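Local structure of uncharacterized protein (Staphylococcus aureus subsp. aureus, 4H0A) at residues A[42-47]-A[81-86]; A[118-123]-A[140-145]. The protein is of unknown function but belongs to the CAP (cysteine-rich secretory protein) family and joins a CAP-associated N-terminal region to a CAP domain. All coordinates share one frame; numbering follows the deposited sequence. Where two conformers were deposited one is given.

Contact 1: residues A[42-47]-A[81-86]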
ATOM      1  N   GLY A  42      11.004  12.074  -4.138  1.00 43.61           N
ATOM      2  CA  GLY A  42      11.517  12.431  -2.821  1.00 44.36           C
ATOM      3  C   GLY A  42      11.623  13.933  -2.593  1.00 49.01           C
ATOM      4  O   GLY A  42      11.437  14.401  -1.463  1.00 48.97           O
ATOM      5  N   THR A  43      11.858  14.716  -3.673  1.00 45.69           N
ATOM      6  CA  THR A  43      11.928  16.183  -3.579  1.00 45.97           C
ATOM      7  C   THR A  43      10.524  16.812  -3.448  1.00 48.52           C
ATOM      8  O   THR A  43      10.442  18.000  -3.155  1.00 49.34           O
ATOM      9  CB  THR A  43      12.650  16.801  -4.796  1.00 52.65           C
ATOM     10  OG1 THR A  43      11.874  16.589  -5.984  1.00 50.13           O
ATOM     11  CG2 THR A  43      14.081  16.278  -4.970  1.00 49.76           C
ATOM     12  N   TRP A  44       9.433  16.051  -3.692  1.00 42.76           N
ATOM     13  CA  TRP A  44       8.074  16.592  -3.583  1.00 42.05           C
ATOM     14  C   TRP A  44       7.655  16.737  -2.123  1.00 45.17           C
ATOM     15  O   TRP A  44       6.843  17.596  -1.828  1.00 43.85           O
ATOM     16  CB  TRP A  44       7.035  15.714  -4.308  1.00 38.99           C
ATOM     17  CG  TRP A  44       7.324  15.411  -5.754  1.00 40.32           C
ATOM     18  CD1 TRP A  44       8.303  15.949  -6.539  1.00 44.71           C
ATOM     19  CD2 TRP A  44       6.567  14.538  -6.599  1.00 39.15           C
ATOM     20  NE1 TRP A  44       8.232  15.422  -7.808  1.00 43.83           N
ATOM     21  CE2 TRP A  44       7.149  14.585  -7.883  1.00 43.71           C
ATOM     22  CE3 TRP A  44       5.443  13.724  -6.396  1.00 38.97           C
ATOM     23  CZ2 TRP A  44       6.683  13.802  -8.940  1.00 42.54           C
ATOM     24  CZ3 TRP A  44       4.951  12.986  -7.458  1.00 39.66           C
ATOM     25  CH2 TRP A  44       5.584  13.011  -8.703  1.00 41.42           C
ATOM     26  N   VAL A  45       8.205  15.910  -1.210  1.00 42.08           N
ATOM     27  CA  VAL A  45       7.816  15.968   0.203  1.00 41.48           C
ATOM     28  C   VAL A  45       8.214  17.337   0.765  1.00 48.30           C
ATOM     29  O   VAL A  45       9.355  17.766   0.591  1.00 49.13           O
ATOM     30  CB  VAL A  45       8.411  14.789   1.016  1.00 45.07           C
ATOM     31  CG1 VAL A  45       8.079  14.921   2.506  1.00 45.40           C
ATOM     32  CG2 VAL A  45       7.908  13.447   0.469  1.00 42.86           C
ATOM     33  N   GLY A  46       7.248  18.023   1.374  1.00 45.90           N
ATOM     34  CA  GLY A  46       7.440  19.358   1.933  1.00 47.00           C
ATOM     35  C   GLY A  46       6.976  20.472   1.016  1.00 50.44           C
ATOM     36  O   GLY A  46       6.846  21.605   1.474  1.00 52.43           O
ATOM     37  N   LYS A  47       6.712  20.180  -0.276  1.00 44.96           N
ATOM     38  CA  LYS A  47       6.235  21.198  -1.219  1.00 44.84           C
ATOM     39  C   LYS A  47       4.725  21.294  -1.187  1.00 46.31           C
ATOM     40  O   LYS A  47       4.051  20.373  -0.723  1.00 43.47           O
ATOM     41  CB  LYS A  47       6.688  20.886  -2.648  1.00 46.33           C
ATOM     42  CG  LYS A  47       8.191  20.950  -2.839  1.00 59.60           C
ATOM     43  CD  LYS A  47       8.554  20.818  -4.310  1.00 68.16           C
ATOM     44  CE  LYS A  47      10.009  21.101  -4.580  1.00 80.78           C
ATOM     45  NZ  LYS A  47      10.387  20.727  -5.966  1.00 89.83           N
ATOM     46  N   TYR A  81       0.947   7.490  -8.710  1.00 29.43           N
ATOM     47  CA  TYR A  81       1.304   8.191  -7.480  1.00 28.85           C
ATOM     48  C   TYR A  81       0.117   8.365  -6.547  1.00 31.55           C
ATOM     49  O   TYR A  81      -0.940   8.809  -7.006  1.00 30.63           O
ATOM     50  CB  TYR A  81       1.835   9.600  -7.803  1.00 30.08           C
ATOM     51  CG  TYR A  81       2.915   9.659  -8.853  1.00 31.96           C
ATOM     52  CD1 TYR A  81       4.242   9.385  -8.534  1.00 34.40           C
ATOM     53  CD2 TYR A  81       2.628  10.063 -10.153  1.00 32.67           C
ATOM     54  CE1 TYR A  81       5.251   9.497  -9.488  1.00 35.41           C
ATOM     55  CE2 TYR A  81       3.631  10.189 -11.108  1.00 34.31           C
ATOM     56  CZ  TYR A  81       4.944   9.902 -10.773  1.00 37.86           C
ATOM     57  OH  TYR A  81       5.959  10.036 -11.695  1.00 39.60           O
ATOM     58  N   ILE A  82       0.290   8.053  -5.256  1.00 29.34           N
ATOM     59  CA  ILE A  82      -0.670   8.380  -4.203  1.00 28.24           C
ATOM     60  C   ILE A  82       0.056   9.419  -3.377  1.00 32.08           C
ATOM     61  O   ILE A  82       1.038   9.089  -2.702  1.00 30.95           O
ATOM     62  CB  ILE A  82      -1.203   7.210  -3.337  1.00 32.19           C
ATOM     63  CG1 ILE A  82      -1.860   6.123  -4.207  1.00 31.85           C
ATOM     64  CG2 ILE A  82      -2.216   7.776  -2.283  1.00 31.91           C
ATOM     65  CD1 ILE A  82      -2.134   4.798  -3.446  1.00 34.57           C
ATOM     66  N   VAL A  83      -0.387  10.678  -3.470  1.00 29.00           N
ATOM     67  CA  VAL A  83       0.247  11.808  -2.794  1.00 28.67           C
ATOM     68  C   VAL A  83      -0.616  12.226  -1.613  1.00 32.66           C
ATOM     69  O   VAL A  83      -1.751  12.630  -1.835  1.00 30.95           O
ATOM     70  CB  VAL A  83       0.430  12.972  -3.806  1.00 30.78           C
ATOM     71  CG1 VAL A  83       1.088  14.177  -3.144  1.00 31.74           C
ATOM     72  CG2 VAL A  83       1.219  12.509  -5.039  1.00 29.87           C
ATOM     73  N   SER A  84      -0.085  12.161  -0.380  1.00 30.52           N
ATOM     74  CA  SER A  84      -0.831  12.588   0.814  1.00 31.90           C
ATOM     75  C   SER A  84      -0.408  13.975   1.214  1.00 36.19           C
ATOM     76  O   SER A  84       0.786  14.278   1.180  1.00 37.82           O
ATOM     77  CB  SER A  84      -0.598  11.634   1.982  1.00 35.18           C
ATOM     78  OG  SER A  84      -0.745  10.286   1.574  1.00 35.65           O
ATOM     79  N   THR A  85      -1.364  14.793   1.645  1.00 31.88           N
ATOM     80  CA  THR A  85      -1.096  16.159   2.057  1.00 33.39           C
ATOM     81  C   THR A  85      -1.750  16.468   3.399  1.00 38.36           C
ATOM     82  O   THR A  85      -2.704  15.810   3.804  1.00 37.00           O
ATOM     83  CB  THR A  85      -1.619  17.162   0.998  1.00 37.12           C
ATOM     84  OG1 THR A  85      -3.039  17.170   1.052  1.00 37.34           O
ATOM     85  CG2 THR A  85      -1.159  16.835  -0.428  1.00 34.12           C
ATOM     86  N   LYS A  86      -1.224  17.476   4.070  1.00 38.22           N
ATOM     87  CA  LYS A  86      -1.764  18.015   5.313  1.00 39.88           C
ATOM     88  C   LYS A  86      -1.586  19.504   5.220  1.00 46.89           C
ATOM     89  O   LYS A  86      -0.454  19.951   5.054  1.00 46.58           O
ATOM     90  CB  LYS A  86      -1.071  17.429   6.550  1.00 44.47           C
ATOM     91  CG  LYS A  86      -1.747  17.871   7.869  1.00 57.28           C
ATOM     92  CD  LYS A  86      -2.054  16.685   8.761  1.00 65.61           C
ATOM     93  CE  LYS A  86      -2.608  17.083  10.099  1.00 79.29           C
ATOM     94  NZ  LYS A  86      -2.835  15.899  10.967  1.00 91.33           N
TER

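Contact 2: residues A[118-123]-A[140-145]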
ATOM      1  N   THR A 118      24.356   2.516   1.293  1.00 79.15           N
ATOM      2  CA  THR A 118      23.306   3.279   1.994  1.00 75.60           C
ATOM      3  C   THR A 118      23.254   2.931   3.483  1.00 79.69           C
ATOM      4  O   THR A 118      23.168   1.760   3.846  1.00 79.54           O
ATOM      5  CB  THR A 118      21.923   3.020   1.357  1.00 73.46           C
ATOM      6  OG1 THR A 118      22.037   3.096  -0.062  1.00 70.61           O
ATOM      7  CG2 THR A 118      20.859   4.022   1.813  1.00 67.34           C
ATOM      8  N   SER A 119      23.233   3.962   4.337  1.00 76.67           N
ATOM      9  CA  SER A 119      23.129   3.804   5.789  1.00 77.65           C
ATOM     10  C   SER A 119      21.721   3.348   6.165  1.00 79.24           C
ATOM     11  O   SER A 119      20.757   4.046   5.841  1.00 74.70           O
ATOM     12  CB  SER A 119      23.455   5.128   6.486  1.00 82.39           C
ATOM     13  OG  SER A 119      23.269   5.070   7.891  1.00 91.46           O
ATOM     14  N   ILE A 120      21.592   2.160   6.786  1.00 77.76           N
ATOM     15  CA  ILE A 120      20.292   1.644   7.227  1.00 76.18           C
ATOM     16  C   ILE A 120      20.397   1.377   8.724  1.00 80.19           C
ATOM     17  O   ILE A 120      21.374   0.775   9.159  1.00 82.40           O
ATOM     18  CB  ILE A 120      19.826   0.390   6.409  1.00 78.91           C
ATOM     19  CG1 ILE A 120      19.111   0.821   5.101  1.00 75.76           C
ATOM     20  CG2 ILE A 120      18.868  -0.515   7.231  1.00 80.92           C
ATOM     21  CD1 ILE A 120      19.986   1.079   3.905  1.00 83.20           C
ATOM     22  N   ASN A 121      19.396   1.832   9.501  1.00 74.20           N
ATOM     23  CA  ASN A 121      19.368   1.644  10.948  0.50 76.71           C
ATOM     24  C   ASN A 121      18.319   0.577  11.292  1.00 80.75           C
ATOM     25  O   ASN A 121      17.169   0.718  10.893  1.00 78.66           O
ATOM     26  CB  ASN A 121      19.063   2.974  11.647  0.50 77.70           C
ATOM     27  CG  ASN A 121      20.018   4.091  11.263  0.50101.06           C
ATOM     28  OD1 ASN A 121      21.224   3.880  11.088  0.50 98.83           O
ATOM     29  ND2 ASN A 121      19.511   5.309  11.129  0.50 91.74           N
ATOM     30  N   PRO A 122      18.669  -0.518  12.015  1.00 81.27           N
ATOM     31  CA  PRO A 122      17.646  -1.529  12.339  1.00 81.18           C
ATOM     32  C   PRO A 122      16.574  -1.046  13.321  1.00 86.44           C
ATOM     33  O   PRO A 122      15.453  -1.530  13.237  1.00 85.45           O
ATOM     34  CB  PRO A 122      18.455  -2.681  12.959  1.00 86.54           C
ATOM     35  CG  PRO A 122      19.862  -2.381  12.677  1.00 92.18           C
ATOM     36  CD  PRO A 122      19.975  -0.911  12.578  1.00 85.89           C
ATOM     37  N   GLU A 123      16.908  -0.126  14.258  1.00 85.54           N
ATOM     38  CA  GLU A 123      15.947   0.426  15.225  1.00 85.41           C
ATOM     39  C   GLU A 123      15.790   1.935  14.975  1.00 86.93           C
ATOM     40  O   GLU A 123      16.360   2.745  15.714  1.00 88.58           O
ATOM     41  CB  GLU A 123      16.401   0.152  16.669  1.00 91.17           C
ATOM     42  CG  GLU A 123      16.157  -1.273  17.132  1.00105.86           C
ATOM     43  CD  GLU A 123      16.524  -1.535  18.582  1.00134.73           C
ATOM     44  OE1 GLU A 123      17.464  -0.883  19.088  1.00130.75           O
ATOM     45  OE2 GLU A 123      15.882  -2.410  19.208  1.00132.65           O
ATOM     46  N   GLU A 140      11.941  -9.786   7.869  1.00 76.78           N
ATOM     47  CA  GLU A 140      11.166  -9.552   6.653  1.00 74.17           C
ATOM     48  C   GLU A 140      11.120  -8.045   6.319  1.00 74.37           C
ATOM     49  O   GLU A 140      11.246  -7.692   5.145  1.00 71.92           O
ATOM     50  CB  GLU A 140       9.733 -10.111   6.833  1.00 75.77           C
ATOM     51  CG  GLU A 140       8.816  -9.964   5.625  1.00 88.03           C
ATOM     52  CD  GLU A 140       7.443 -10.589   5.804  1.00116.90           C
ATOM     53  OE1 GLU A 140       7.378 -11.811   6.068  1.00118.46           O
ATOM     54  OE2 GLU A 140       6.432  -9.864   5.655  1.00109.51           O
ATOM     55  N   ASP A 141      10.957  -7.164   7.346  1.00 70.22           N
ATOM     56  CA  ASP A 141      10.875  -5.706   7.137  1.00 66.72           C
ATOM     57  C   ASP A 141      12.162  -5.122   6.543  1.00 68.11           C
ATOM     58  O   ASP A 141      12.080  -4.306   5.636  1.00 64.05           O
ATOM     59  CB  ASP A 141      10.554  -4.961   8.453  1.00 68.95           C
ATOM     60  CG  ASP A 141       9.198  -5.265   9.064  1.00 78.07           C
ATOM     61  OD1 ASP A 141       8.234  -5.488   8.297  1.00 76.99           O
ATOM     62  OD2 ASP A 141       9.083  -5.207  10.309  1.00 84.21           O
ATOM     63  N   LEU A 142      13.337  -5.539   7.024  1.00 66.57           N
ATOM     64  CA  LEU A 142      14.602  -4.993   6.509  1.00 66.59           C
ATOM     65  C   LEU A 142      14.891  -5.368   5.066  1.00 70.43           C
ATOM     66  O   LEU A 142      15.533  -4.593   4.349  1.00 69.76           O
ATOM     67  CB  LEU A 142      15.786  -5.471   7.360  1.00 70.09           C
ATOM     68  CG  LEU A 142      15.857  -4.878   8.741  1.00 74.87           C
ATOM     69  CD1 LEU A 142      16.766  -5.698   9.615  1.00 79.47           C
ATOM     70  CD2 LEU A 142      16.353  -3.443   8.686  1.00 75.16           C
ATOM     71  N   LYS A 143      14.479  -6.569   4.660  1.00 67.61           N
ATOM     72  CA  LYS A 143      14.751  -7.061   3.308  1.00 66.97           C
ATOM     73  C   LYS A 143      13.694  -6.597   2.301  1.00 65.55           C
ATOM     74  O   LYS A 143      14.042  -6.375   1.142  1.00 63.10           O
ATOM     75  CB  LYS A 143      14.827  -8.603   3.288  1.00 71.67           C
ATOM     76  CG  LYS A 143      16.249  -9.169   3.251  1.00 95.26           C
ATOM     77  CD  LYS A 143      17.016  -8.981   4.547  1.00107.59           C
ATOM     78  CE  LYS A 143      18.336  -9.711   4.498  1.00122.74           C
ATOM     79  NZ  LYS A 143      19.169  -9.457   5.704  1.00135.49           N
ATOM     80  N   THR A 144      12.413  -6.505   2.710  1.00 61.25           N
ATOM     81  CA  THR A 144      11.322  -6.222   1.769  1.00 58.32           C
ATOM     82  C   THR A 144      10.468  -4.979   2.064  1.00 59.37           C
ATOM     83  O   THR A 144       9.553  -4.705   1.290  1.00 54.85           O
ATOM     84  CB  THR A 144      10.425  -7.462   1.707  1.00 66.02           C
ATOM     85  OG1 THR A 144       9.693  -7.589   2.936  1.00 61.14           O
ATOM     86  CG2 THR A 144      11.237  -8.744   1.403  1.00 66.87           C
ATOM     87  N   GLN A 145      10.767  -4.224   3.127  1.00 58.33           N
ATOM     88  CA  GLN A 145      10.038  -2.999   3.480  1.00 56.03           C
ATOM     89  C   GLN A 145      11.011  -2.016   4.116  1.00 59.93           C
ATOM     90  O   GLN A 145      10.665  -1.347   5.090  1.00 60.51           O
ATOM     91  CB  GLN A 145       8.913  -3.364   4.461  1.00 57.89           C
ATOM     92  CG  GLN A 145       7.731  -2.427   4.431  1.00 69.20           C
ATOM     93  CD  GLN A 145       6.696  -2.776   5.473  1.00 78.94           C
ATOM     94  OE1 GLN A 145       6.875  -3.656   6.313  1.00 75.50           O
ATOM     95  NE2 GLN A 145       5.595  -2.074   5.460  1.00 67.14           N
TER

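Contact 1: residues A[42-47]-A[81-86]
Trp44 lays the far end of its indole over one face of the Tyr81 ring. The closest atoms are Trp44 CH2 and Tyr81 CE1, 3.6 Å apart. CH2 sits above the ring plane but is shifted toward the rim, and Trp44 CZ3 lies 3.8 Å from Tyr81 CD1. The six-membered ring of Trp44 and the Tyr81 ring have centroids 5.0 Å apart and planes at 56°, an oblique pairing. This is the tight part of the contact. All of it is carbon against carbon, and no hydrogen bond joins the two segments. With CG anti to the carbonyl carbon (chi1 -54°), the Trp44 indole reaches across to Tyr81, and the two side chains cross at about a right angle.

Two residues along the strand, Val83 makes a looser contact. It points the same way as Tyr81, as alternate residues of a strand do, and its CG2 comes to the edge of the indole, 4.5 Å from Trp44 CZ3. Strand 79-86 runs inside the antiparallel sheet of the CAP-associated N-terminal region, between strands 69-76 and 89-96. The loop before helix 50-56 lies over one side of this sheet and drops Trp44 onto it. Phe56 meets both the Trp44 and Tyr81 rings, while Leu52 of the helix touches Trp44 and Val83.

Beyond Trp44 the loop turns away toward solvent. Residues Trp44 to Lys47 form a type II beta turn, closed by Lys47 N to Trp44 O at 3.0 Å. Gly46 and Lys47 are exposed, although both make backbone hydrogen bonds to Ile90. Val45 turns its side chain to Thr173 and does not touch segment 81-86.

Contact 2: residues A[118-123]-A[140-145]
Ile120 and Pro122 carry the loop side of this contact, and both meet Leu142 on the short helix 139-144. Earlier in the loop, Thr118 and Ser119 are tied to other parts of the chain. Thr118 OG1 is hydrogen-bonded to Ile114 O, and its side chain touches Ile148 and Tyr150. Ser119 N is hydrogen-bonded to Asn34 OD1.

At Ile120 the side chain turns toward the helix. Its CG2 methyl, opposite the backbone N, comes to 4.1 Å from Leu142 CD2. This is a single methyl-to-methyl touch of van der Waals type. The two side chains run past each other in opposite directions. Ile120 also rests on Thr146 and Ile148 of strand 145-150, the strand that follows the helix directly. The loop therefore lies along the junction between this helix and the edge strand of the seven-stranded antiparallel sheet in the CAP-associated N-terminal region.

Asn121 points away from the helix. Pro122 comes next. Pro122 and Leu142 have the nearest CA atoms across the two segments, 7.4 Å apart. Leu142 CD2 lies 4.3 Å from Pro122 CA, so one leucine methyl serves both loop residues. The leucine has CG opposite its carbonyl carbon (chi1 -70°), which carries the branch out from the helix to the loop. Beyond CA the proline side chain stands a little farther off, with Pro122 CB 4.8 Å from Leu142 CD1, and this end of the contact is exposed to solvent.

Glu123 leaves the helix behind. Its OE2 lies near Glu136 OE1, an approach of like charges that would be unfavourable if both are ionised. On the helix itself, Thr144 N bonds to Glu140 O at 2.9 Å and Gln145 N to Asp141 O at 2.8 Å.

Contacts 1 and 2 follow one another along the chain, both within the CAP-associated N-terminal region. Their centres are 22 Å apart and their nearest atoms about 13 Å apart, so they do not touch. Contact 1 is buried against an inner strand of the seven-stranded sheet. Contact 2 is a surface contact beside the opposite half of that sheet, next to its edge strand 145-150. Tyr81 in contact 1 has a 1,2-ethanediol about 4 Å from its side chain, probably from the crystallisation liquor. Near contact 2, Thr144 OG1 is hydrogen-bonded to His287 NE2 and Asn291 OD1, which ties segment 140-145 to the part of the chain matching the cysteine-rich secretory protein family.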